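Long-range contacts in proteasome protein (Corynebacterium glutamicum ATCC 13032, PDB 2P90), which is of unknown function but belongs to the PAC2 family and is probably related to proteasome assembly chaperones: residues P26-Y35 against P103-P112; W116-V127 against A179-K190. All coordinates share one frame; numbering follows the deposited sequence.

Contact 1: residues P26-Y35 against P103-P112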
loop_
_atom_site.group_PDB
_atom_site.type_symbol
_atom_site.label_atom_id
_atom_site.label_comp_id
_atom_site.label_asym_id
_atom_site.label_seq_id
_atom_site.Cartn_x
_atom_site.Cartn_y
_atom_site.Cartn_z
ATOM N N PRO B 26 -26.180 -24.863 -2.195
ATOM C CA PRO B 26 -25.057 -24.893 -1.249
ATOM C C PRO B 26 -24.908 -23.586 -0.449
ATOM O O PRO B 26 -25.474 -22.550 -0.793
ATOM C CB PRO B 26 -23.849 -25.119 -2.159
ATOM C CG PRO B 26 -24.262 -24.465 -3.450
ATOM C CD PRO B 26 -25.712 -24.815 -3.596
ATOM N N THR B 27 -24.196 -23.668 0.661
ATOM C CA THR B 27 -23.763 -22.453 1.315
ATOM C C THR B 27 -22.323 -22.111 0.852
ATOM O O THR B 27 -21.513 -23.001 0.496
ATOM C CB THR B 27 -23.994 -22.467 2.874
ATOM O OG1 THR B 27 -22.804 -22.059 3.592
ATOM C CG2 THR B 27 -24.437 -23.799 3.338
ATOM N N LEU B 28 -22.049 -20.809 0.802
ATOM C CA LEU B 28 -20.725 -20.338 0.458
ATOM C C LEU B 28 -19.988 -19.928 1.729
ATOM O O LEU B 28 -20.517 -19.184 2.545
ATOM C CB LEU B 28 -20.796 -19.182 -0.532
ATOM C CG LEU B 28 -19.473 -18.448 -0.887
ATOM C CD1 LEU B 28 -18.509 -19.319 -1.666
ATOM C CD2 LEU B 28 -19.784 -17.181 -1.648
ATOM N N ILE B 29 -18.752 -20.402 1.849
ATOM C CA ILE B 29 -17.808 -19.974 2.882
ATOM C C ILE B 29 -16.791 -19.007 2.287
ATOM O O ILE B 29 -16.170 -19.297 1.270
ATOM C CB ILE B 29 -17.100 -21.210 3.480
ATOM C CG1 ILE B 29 -18.187 -22.178 3.976
ATOM C CG2 ILE B 29 -16.101 -20.809 4.586
ATOM C CD1 ILE B 29 -17.660 -23.537 4.208
ATOM N N VAL B 30 -16.653 -17.849 2.915
ATOM C CA VAL B 30 -15.749 -16.850 2.475
ATOM C C VAL B 30 -14.630 -16.783 3.534
ATOM O O VAL B 30 -14.858 -16.381 4.686
ATOM C CB VAL B 30 -16.474 -15.481 2.246
ATOM C CG1 VAL B 30 -15.472 -14.355 2.038
ATOM C CG2 VAL B 30 -17.459 -15.550 1.074
ATOM N N ALA B 31 -13.431 -17.211 3.115
ATOM C CA ALA B 31 -12.221 -17.204 3.943
ATOM C C ALA B 31 -11.100 -16.365 3.282
ATOM O O ALA B 31 -10.232 -16.930 2.592
ATOM C CB ALA B 31 -11.738 -18.636 4.153
ATOM N N LEU B 32 -11.100 -15.047 3.517
ATOM C CA LEU B 32 -10.112 -14.133 2.875
ATOM C C LEU B 32 -9.030 -13.735 3.840
ATOM O O LEU B 32 -9.323 -13.193 4.908
ATOM C CB LEU B 32 -10.768 -12.849 2.305
ATOM C CG LEU B 32 -11.922 -13.007 1.315
ATOM C CD1 LEU B 32 -12.474 -11.609 0.901
ATOM C CD2 LEU B 32 -11.536 -13.864 0.066
ATOM N N GLN B 33 -7.787 -13.986 3.446
ATOM C CA GLN B 33 -6.637 -13.721 4.285
ATOM C C GLN B 33 -6.193 -12.253 4.049
ATOM O O GLN B 33 -6.239 -11.750 2.928
ATOM C CB GLN B 33 -5.554 -14.766 3.959
ATOM C CG GLN B 33 -4.332 -14.794 4.892
ATOM C CD GLN B 33 -3.136 -15.641 4.306
ATOM O OE1 GLN B 33 -3.338 -16.523 3.442
ATOM N NE2 GLN B 33 -1.905 -15.378 4.787
ATOM N N GLY B 34 -5.849 -11.543 5.117
ATOM C CA GLY B 34 -5.345 -10.184 4.993
ATOM C C GLY B 34 -6.039 -9.140 5.844
ATOM O O GLY B 34 -5.576 -7.989 5.950
ATOM N N TYR B 35 -7.130 -9.540 6.479
ATOM C CA TYR B 35 -7.924 -8.622 7.279
ATOM C C TYR B 35 -7.967 -8.990 8.759
ATOM O O TYR B 35 -7.461 -8.234 9.602
ATOM C CB TYR B 35 -9.342 -8.511 6.706
ATOM C CG TYR B 35 -10.246 -7.680 7.564
ATOM C CD1 TYR B 35 -9.909 -6.345 7.881
ATOM C CD2 TYR B 35 -11.416 -8.209 8.094
ATOM C CE1 TYR B 35 -10.725 -5.554 8.667
ATOM C CE2 TYR B 35 -12.249 -7.416 8.918
ATOM C CZ TYR B 35 -11.896 -6.093 9.184
ATOM O OH TYR B 35 -12.707 -5.301 9.974
ATOM N N PRO B 103 -21.875 -31.331 -1.179
ATOM C CA PRO B 103 -21.135 -30.172 -1.699
ATOM C C PRO B 103 -21.327 -28.886 -0.900
ATOM O O PRO B 103 -22.417 -28.595 -0.425
ATOM C CB PRO B 103 -21.705 -29.989 -3.123
ATOM C CG PRO B 103 -23.111 -30.584 -3.059
ATOM C CD PRO B 103 -23.038 -31.682 -2.030
ATOM N N PHE B 104 -20.245 -28.132 -0.751
ATOM C CA PHE B 104 -20.353 -26.726 -0.399
ATOM C C PHE B 104 -19.333 -25.904 -1.183
ATOM O O PHE B 104 -18.421 -26.433 -1.849
ATOM C CB PHE B 104 -20.218 -26.484 1.111
ATOM C CG PHE B 104 -18.881 -26.874 1.682
ATOM C CD1 PHE B 104 -17.924 -25.898 1.967
ATOM C CD2 PHE B 104 -18.585 -28.218 1.951
ATOM C CE1 PHE B 104 -16.691 -26.252 2.531
ATOM C CE2 PHE B 104 -17.366 -28.599 2.503
ATOM C CZ PHE B 104 -16.404 -27.613 2.792
ATOM N N LEU B 105 -19.499 -24.594 -1.086
ATOM C CA LEU B 105 -18.675 -23.663 -1.828
ATOM C C LEU B 105 -17.723 -22.892 -0.914
ATOM O O LEU B 105 -18.072 -22.451 0.190
ATOM C CB LEU B 105 -19.572 -22.716 -2.616
ATOM C CG LEU B 105 -19.803 -23.059 -4.063
ATOM C CD1 LEU B 105 -20.045 -24.522 -4.346
ATOM C CD2 LEU B 105 -20.913 -22.163 -4.666
ATOM N N MET B 106 -16.515 -22.720 -1.404
ATOM C CA MET B 106 -15.533 -21.949 -0.695
ATOM C C MET B 106 -14.848 -20.896 -1.609
ATOM O O MET B 106 -14.350 -21.195 -2.704
ATOM C CB MET B 106 -14.524 -22.899 -0.025
ATOM C CG MET B 106 -13.466 -22.169 0.775
ATOM S SD MET B 106 -12.652 -23.189 2.027
ATOM C CE MET B 106 -13.265 -22.315 3.412
ATOM N N LEU B 107 -14.879 -19.654 -1.146
ATOM C CA LEU B 107 -14.100 -18.592 -1.737
ATOM C C LEU B 107 -12.960 -18.279 -0.774
ATOM O O LEU B 107 -13.168 -17.786 0.335
ATOM C CB LEU B 107 -14.943 -17.342 -2.006
ATOM C CG LEU B 107 -14.182 -16.135 -2.557
ATOM C CD1 LEU B 107 -13.711 -16.411 -3.989
ATOM C CD2 LEU B 107 -15.074 -14.889 -2.487
ATOM N N SER B 108 -11.751 -18.610 -1.206
ATOM C CA SER B 108 -10.635 -18.413 -0.346
ATOM C C SER B 108 -9.426 -17.929 -1.127
ATOM O O SER B 108 -9.325 -18.137 -2.308
ATOM C CB SER B 108 -10.339 -19.695 0.421
ATOM O OG SER B 108 -9.868 -20.707 -0.448
ATOM N N GLY B 109 -8.505 -17.313 -0.420
ATOM C CA GLY B 109 -7.281 -16.771 -1.011
ATOM C C GLY B 109 -7.132 -15.386 -0.410
ATOM O O GLY B 109 -7.788 -15.103 0.581
ATOM N N PRO B 110 -6.267 -14.527 -0.990
ATOM C CA PRO B 110 -6.035 -13.192 -0.397
ATOM C C PRO B 110 -7.237 -12.244 -0.481
ATOM O O PRO B 110 -7.895 -12.180 -1.547
ATOM C CB PRO B 110 -4.920 -12.634 -1.281
ATOM C CG PRO B 110 -5.097 -13.367 -2.607
ATOM C CD PRO B 110 -5.417 -14.740 -2.182
ATOM N N GLU B 111 -7.513 -11.511 0.603
ATOM C CA GLU B 111 -8.453 -10.389 0.507
ATOM C C GLU B 111 -7.921 -9.451 -0.592
ATOM O O GLU B 111 -6.769 -9.054 -0.512
ATOM C CB GLU B 111 -8.520 -9.614 1.835
ATOM C CG GLU B 111 -9.256 -8.289 1.725
ATOM C CD GLU B 111 -9.292 -7.477 3.005
ATOM O OE1 GLU B 111 -8.233 -7.299 3.668
ATOM O OE2 GLU B 111 -10.405 -6.989 3.335
ATOM N N PRO B 112 -8.732 -9.088 -1.619
ATOM C CA PRO B 112 -8.221 -8.091 -2.620
ATOM C C PRO B 112 -7.746 -6.771 -2.019
ATOM O O PRO B 112 -8.382 -6.271 -1.082
ATOM C CB PRO B 112 -9.452 -7.822 -3.500
ATOM C CG PRO B 112 -10.219 -9.155 -3.431
ATOM C CD PRO B 112 -10.078 -9.590 -1.973
HETATM O O HOH W 1 -23.350 -26.797 1.098
#
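CD1 of Ile29 approaches the Phe104 ring obliquely, 3.3 Å from CD1 of Phe104. Leu227 and Val96 also pack on the Phe104 side chain, an apolar setting that suits an aromatic residue. The carboxylate of Glu111 is the other flat group that matters. Its OE1 comes within 3.5 Å of CB of Tyr35, and its OE2 lies obliquely to the tyrosine ring. CG anti to the backbone N (chi1 169°) and an extended chain carry this carboxylate past Gly34 to Tyr35. Both oxygens are gripped from outside: OE1 by Arg70 of the second subunit and OE2 by Arg73 of the same neighbouring subunit, with Ala179 N as a further donor to OE2, which probably compensates the buried charge and favours the ionised form.

Between these ends the strands run parallel. Leu105 N bonds Thr27 O at 3.0 Å, and Leu105 O receives Ile29 N at 2.7 Å, almost straight at 172°. Leu107 continues the pattern with Ile29 and Ala31. Only the Gly109 N to Ala31 O bond is weak, at the corner where glycine's backbone angles would jam a CB against the preceding carbonyl. On one face Met106, bent at its thioether, lays CE 3.4 Å from CG2 of Ile29 and near the small Ala31, and its side chain packs against Ser46 and Leu49 of helix 41-52. On the other, CD1 of Leu28 reaches CB of Leu105 at 3.7 Å, and Leu107 meets helix 116-129. Mostly apolar residues thus line both faces, with small Ala31 and Ser108 on one of them, as expected of neighbouring parallel strands at the centre of a mixed sheet covered by helices on both sides.

Contact 2: residues W116-V127 against A179-K190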
loop_
_atom_site.group_PDB
_atom_site.type_symbol
_atom_site.label_atom_id
_atom_site.label_comp_id
_atom_site.label_asym_id
_atom_site.label_seq_id
_atom_site.Cartn_x
_atom_site.Cartn_y
_atom_site.Cartn_z
ATOM N N TRP B 116 -12.882 -3.273 -4.551
ATOM C CA TRP B 116 -13.875 -3.906 -3.680
ATOM C C TRP B 116 -15.331 -3.895 -4.252
ATOM O O TRP B 116 -16.047 -4.873 -4.085
ATOM C CB TRP B 116 -13.826 -3.313 -2.282
ATOM C CG TRP B 116 -12.635 -3.752 -1.443
ATOM C CD1 TRP B 116 -11.547 -4.545 -1.833
ATOM C CD2 TRP B 116 -12.394 -3.398 -0.093
ATOM N NE1 TRP B 116 -10.664 -4.689 -0.783
ATOM C CE2 TRP B 116 -11.157 -3.997 0.293
ATOM C CE3 TRP B 116 -13.086 -2.613 0.836
ATOM C CZ2 TRP B 116 -10.626 -3.844 1.575
ATOM C CZ3 TRP B 116 -12.536 -2.446 2.116
ATOM C CH2 TRP B 116 -11.330 -3.056 2.464
ATOM N N GLY B 117 -15.719 -2.812 -4.951
ATOM C CA GLY B 117 -16.982 -2.701 -5.660
ATOM C C GLY B 117 -17.175 -3.747 -6.744
ATOM O O GLY B 117 -18.120 -4.511 -6.688
ATOM N N ASP B 118 -16.284 -3.793 -7.740
ATOM C CA ASP B 118 -16.358 -4.831 -8.766
ATOM C C ASP B 118 -16.240 -6.232 -8.175
ATOM O O ASP B 118 -16.908 -7.147 -8.635
ATOM C CB ASP B 118 -15.300 -4.637 -9.848
ATOM C CG ASP B 118 -15.439 -3.289 -10.599
ATOM O OD1 ASP B 118 -16.540 -2.706 -10.631
ATOM O OD2 ASP B 118 -14.429 -2.807 -11.160
ATOM N N PHE B 119 -15.409 -6.388 -7.148
ATOM C CA PHE B 119 -15.192 -7.689 -6.511
ATOM C C PHE B 119 -16.433 -8.216 -5.790
ATOM O O PHE B 119 -16.821 -9.369 -5.969
ATOM C CB PHE B 119 -13.997 -7.640 -5.533
ATOM C CG PHE B 119 -13.791 -8.914 -4.789
ATOM C CD1 PHE B 119 -13.284 -10.041 -5.442
ATOM C CD2 PHE B 119 -14.109 -9.007 -3.418
ATOM C CE1 PHE B 119 -13.112 -11.247 -4.749
ATOM C CE2 PHE B 119 -13.959 -10.206 -2.729
ATOM C CZ PHE B 119 -13.455 -11.324 -3.380
ATOM N N SER B 120 -17.033 -7.387 -4.950
ATOM C CA SER B 120 -18.215 -7.812 -4.240
ATOM C C SER B 120 -19.380 -8.030 -5.230
ATOM O O SER B 120 -20.112 -9.000 -5.102
ATOM C CB SER B 120 -18.532 -6.811 -3.159
ATOM O OG SER B 120 -19.025 -5.669 -3.770
ATOM N N ASN B 121 -19.497 -7.200 -6.268
ATOM C CA ASN B 121 -20.425 -7.503 -7.352
ATOM C C ASN B 121 -20.165 -8.807 -8.115
ATOM O O ASN B 121 -21.095 -9.491 -8.446
ATOM C CB ASN B 121 -20.597 -6.314 -8.291
ATOM C CG ASN B 121 -21.415 -5.193 -7.646
ATOM O OD1 ASN B 121 -22.588 -5.376 -7.329
ATOM N ND2 ASN B 121 -20.803 -4.041 -7.448
ATOM N N ALA B 122 -18.907 -9.134 -8.404
ATOM C CA ALA B 122 -18.573 -10.369 -9.083
ATOM C C ALA B 122 -18.925 -11.572 -8.200
ATOM O O ALA B 122 -19.384 -12.632 -8.694
ATOM C CB ALA B 122 -17.083 -10.391 -9.443
ATOM N N VAL B 123 -18.709 -11.404 -6.890
ATOM C CA VAL B 123 -19.037 -12.468 -5.969
ATOM C C VAL B 123 -20.561 -12.699 -5.866
ATOM O O VAL B 123 -21.014 -13.860 -5.848
ATOM C CB VAL B 123 -18.333 -12.360 -4.594
ATOM C CG1 VAL B 123 -18.849 -13.471 -3.682
ATOM C CG2 VAL B 123 -16.831 -12.532 -4.776
ATOM N N VAL B 124 -21.344 -11.620 -5.850
ATOM C CA VAL B 124 -22.773 -11.819 -5.880
ATOM C C VAL B 124 -23.285 -12.437 -7.179
ATOM O O VAL B 124 -24.176 -13.260 -7.113
ATOM C CB VAL B 124 -23.657 -10.649 -5.336
ATOM C CG1 VAL B 124 -22.932 -9.824 -4.299
ATOM C CG2 VAL B 124 -24.166 -9.803 -6.435
ATOM N N ASP B 125 -22.693 -12.125 -8.332
ATOM C CA ASP B 125 -23.101 -12.825 -9.556
ATOM C C ASP B 125 -22.814 -14.323 -9.472
ATOM O O ASP B 125 -23.505 -15.126 -10.108
ATOM C CB ASP B 125 -22.417 -12.304 -10.824
ATOM C CG ASP B 125 -22.665 -10.828 -11.081
ATOM O OD1 ASP B 125 -23.770 -10.293 -10.737
ATOM O OD2 ASP B 125 -21.714 -10.213 -11.634
ATOM N N LEU B 126 -21.768 -14.684 -8.723
ATOM C CA LEU B 126 -21.400 -16.082 -8.593
ATOM C C LEU B 126 -22.350 -16.823 -7.647
ATOM O O LEU B 126 -22.708 -17.978 -7.940
ATOM C CB LEU B 126 -19.926 -16.271 -8.194
ATOM C CG LEU B 126 -18.873 -16.001 -9.268
ATOM C CD1 LEU B 126 -17.474 -15.913 -8.658
ATOM C CD2 LEU B 126 -18.935 -17.049 -10.366
ATOM N N VAL B 127 -22.772 -16.173 -6.551
ATOM C CA VAL B 127 -23.739 -16.802 -5.669
ATOM C C VAL B 127 -25.105 -17.038 -6.348
ATOM O O VAL B 127 -25.748 -18.084 -6.114
ATOM C CB VAL B 127 -23.894 -16.152 -4.236
ATOM C CG1 VAL B 127 -22.664 -15.391 -3.792
ATOM C CG2 VAL B 127 -25.213 -15.368 -4.049
ATOM N N ALA B 179 -13.133 -6.233 2.396
ATOM C CA ALA B 179 -13.794 -6.664 1.201
ATOM C C ALA B 179 -14.945 -7.576 1.552
ATOM O O ALA B 179 -16.007 -7.500 0.925
ATOM C CB ALA B 179 -12.805 -7.386 0.286
ATOM N N SER B 180 -14.756 -8.442 2.549
ATOM C CA SER B 180 -15.855 -9.310 2.968
ATOM C C SER B 180 -17.045 -8.566 3.630
ATOM O O SER B 180 -18.188 -8.968 3.422
ATOM C CB SER B 180 -15.355 -10.432 3.859
ATOM O OG SER B 180 -14.780 -9.892 5.029
ATOM N N LEU B 181 -16.768 -7.526 4.431
ATOM C CA LEU B 181 -17.822 -6.697 5.036
ATOM C C LEU B 181 -18.634 -5.959 3.963
ATOM O O LEU B 181 -19.874 -5.939 4.015
ATOM C CB LEU B 181 -17.249 -5.716 6.054
ATOM C CG LEU B 181 -16.809 -6.381 7.371
ATOM C CD1 LEU B 181 -15.866 -5.521 8.144
ATOM C CD2 LEU B 181 -18.028 -6.758 8.244
ATOM N N MET B 182 -17.943 -5.422 2.952
ATOM C CA MET B 182 -18.618 -4.820 1.796
ATOM C C MET B 182 -19.512 -5.870 1.129
ATOM O O MET B 182 -20.638 -5.572 0.724
ATOM C CB MET B 182 -17.607 -4.244 0.766
ATOM C CG MET B 182 -18.306 -3.474 -0.388
ATOM S SD MET B 182 -17.352 -2.587 -1.660
ATOM C CE MET B 182 -16.660 -1.285 -0.668
ATOM N N LEU B 183 -19.000 -7.088 0.978
ATOM C CA LEU B 183 -19.754 -8.121 0.295
ATOM C C LEU B 183 -21.007 -8.492 1.117
ATOM O O LEU B 183 -22.105 -8.680 0.548
ATOM C CB LEU B 183 -18.876 -9.335 0.032
ATOM C CG LEU B 183 -19.533 -10.663 -0.317
ATOM C CD1 LEU B 183 -20.280 -10.597 -1.655
ATOM C CD2 LEU B 183 -18.495 -11.842 -0.285
ATOM N N GLU B 184 -20.828 -8.552 2.439
ATOM C CA GLU B 184 -21.922 -8.796 3.382
ATOM C C GLU B 184 -23.007 -7.763 3.207
ATOM O O GLU B 184 -24.148 -8.132 2.997
ATOM C CB GLU B 184 -21.456 -8.768 4.839
ATOM C CG GLU B 184 -20.676 -9.983 5.254
ATOM C CD GLU B 184 -20.579 -10.069 6.744
ATOM O OE1 GLU B 184 -21.666 -10.131 7.391
ATOM O OE2 GLU B 184 -19.449 -10.100 7.274
ATOM N N LYS B 185 -22.645 -6.482 3.269
ATOM C CA LYS B 185 -23.612 -5.413 3.089
ATOM C C LYS B 185 -24.350 -5.489 1.753
ATOM O O LYS B 185 -25.536 -5.214 1.698
ATOM C CB LYS B 185 -22.972 -4.040 3.291
ATOM C CG LYS B 185 -23.960 -3.027 3.866
ATOM C CD LYS B 185 -23.408 -1.618 3.884
ATOM C CE LYS B 185 -24.551 -0.599 3.992
ATOM N NZ LYS B 185 -25.558 -0.749 2.892
ATOM N N LEU B 186 -23.668 -5.886 0.682
ATOM C CA LEU B 186 -24.320 -5.980 -0.630
ATOM C C LEU B 186 -25.305 -7.179 -0.742
ATOM O O LEU B 186 -26.330 -7.113 -1.439
ATOM C CB LEU B 186 -23.262 -6.045 -1.726
ATOM C CG LEU B 186 -23.695 -6.073 -3.190
ATOM C CD1 LEU B 186 -24.411 -4.763 -3.611
ATOM C CD2 LEU B 186 -22.496 -6.338 -4.079
ATOM N N LEU B 187 -24.968 -8.272 -0.069
ATOM C CA LEU B 187 -25.808 -9.464 -0.050
ATOM C C LEU B 187 -27.068 -9.113 0.723
ATOM O O LEU B 187 -28.158 -9.271 0.198
ATOM C CB LEU B 187 -25.066 -10.680 0.544
ATOM C CG LEU B 187 -24.091 -11.395 -0.399
ATOM C CD1 LEU B 187 -23.058 -12.275 0.305
ATOM C CD2 LEU B 187 -24.845 -12.190 -1.452
ATOM N N LYS B 188 -26.915 -8.567 1.924
ATOM C CA LYS B 188 -28.046 -8.020 2.670
ATOM C C LYS B 188 -28.941 -7.113 1.794
ATOM O O LYS B 188 -30.114 -7.445 1.547
ATOM C CB LYS B 188 -27.567 -7.292 3.926
ATOM C CG LYS B 188 -28.674 -6.606 4.713
ATOM C CD LYS B 188 -28.096 -5.864 5.919
ATOM C CE LYS B 188 -27.567 -4.471 5.524
ATOM N NZ LYS B 188 -28.538 -3.344 5.838
ATOM N N ASP B 189 -28.382 -6.005 1.301
ATOM C CA ASP B 189 -29.114 -5.042 0.487
ATOM C C ASP B 189 -29.788 -5.685 -0.717
ATOM O O ASP B 189 -30.775 -5.170 -1.229
ATOM C CB ASP B 189 -28.173 -3.936 -0.013
ATOM C CG ASP B 189 -27.649 -3.046 1.100
ATOM O OD1 ASP B 189 -28.082 -3.215 2.260
ATOM O OD2 ASP B 189 -26.798 -2.168 0.809
ATOM N N LYS B 190 -29.248 -6.786 -1.209
ATOM C CA LYS B 190 -29.898 -7.475 -2.314
ATOM C C LYS B 190 -30.956 -8.496 -1.860
ATOM O O LYS B 190 -31.507 -9.224 -2.694
ATOM C CB LYS B 190 -28.862 -8.140 -3.223
ATOM C CG LYS B 190 -28.395 -7.278 -4.395
ATOM C CD LYS B 190 -27.103 -7.838 -4.980
ATOM C CE LYS B 190 -26.591 -6.991 -6.140
ATOM N NZ LYS B 190 -26.923 -7.576 -7.475
#
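Met182 crosses to Trp116 at the start of the facing helix and shows how closely the two helices meet. With CG anti to the backbone N (chi1 -174°), the side chain leaves CB extended; CG passes 4.1 Å from OG of Ser120. SD then rests 3.5 Å from the backbone C of Trp116 and also touches its CB. A bend at chi3 turns the terminal CE back to the edge of the indole, near its plane, 3.8 Å from CB of Trp116. A flexible, polarisable thioether suits this surface of backbone and ring rim.

Over one face of the indole lies Ala179, whose CB makes a CH-pi contact 3.6 Å from the centroid of the five-membered ring, 12° off the normal. Its small methyl lets the helix start settle onto the ring. Ser120 is also small where the helices approach, and its CB lies 4.1 Å from CB of Leu183. Farther along, CG1 of Val124 meets CD2 of Leu186 at 3.5 Å and also reaches Leu183 and Leu187, while CG2 is crossed obliquely by the outer part of Lys190, touching CD, CE and NZ.

No hydrogen bond joins the segments, whose axes pass 9.1 Å apart at -53°. Apolar packing holds them together. Helix 179-189 turns Ser180, Glu184 and Leu187 onto strand 134-143, whereas helix 116-129 sets Val123 and Leu126 against Phe61 of strand 54-61; Tyr69 of the second subunit stacks on Trp116.

How the contacts relate
Contact 1 closes before contact 2 opens along the chain, and their centres lie about 12 Å apart. Strand 103-108 leads directly into helix 116-129, so the two contacts share a strand-to-helix connection, and the pair of helices in contact 2 covers part of the sheet to which both strands of contact 1 belong. CD2 of Leu107 packs against CG2 of Val123 across that strand-to-helix interface. At the other end the loop after strand 103-108 reaches the start of helix 179-189, where OH of Tyr35 also packs on CD1 of Leu181. Both contacts touch the second subunit, so this corner of the core also forms part of the assembly interface.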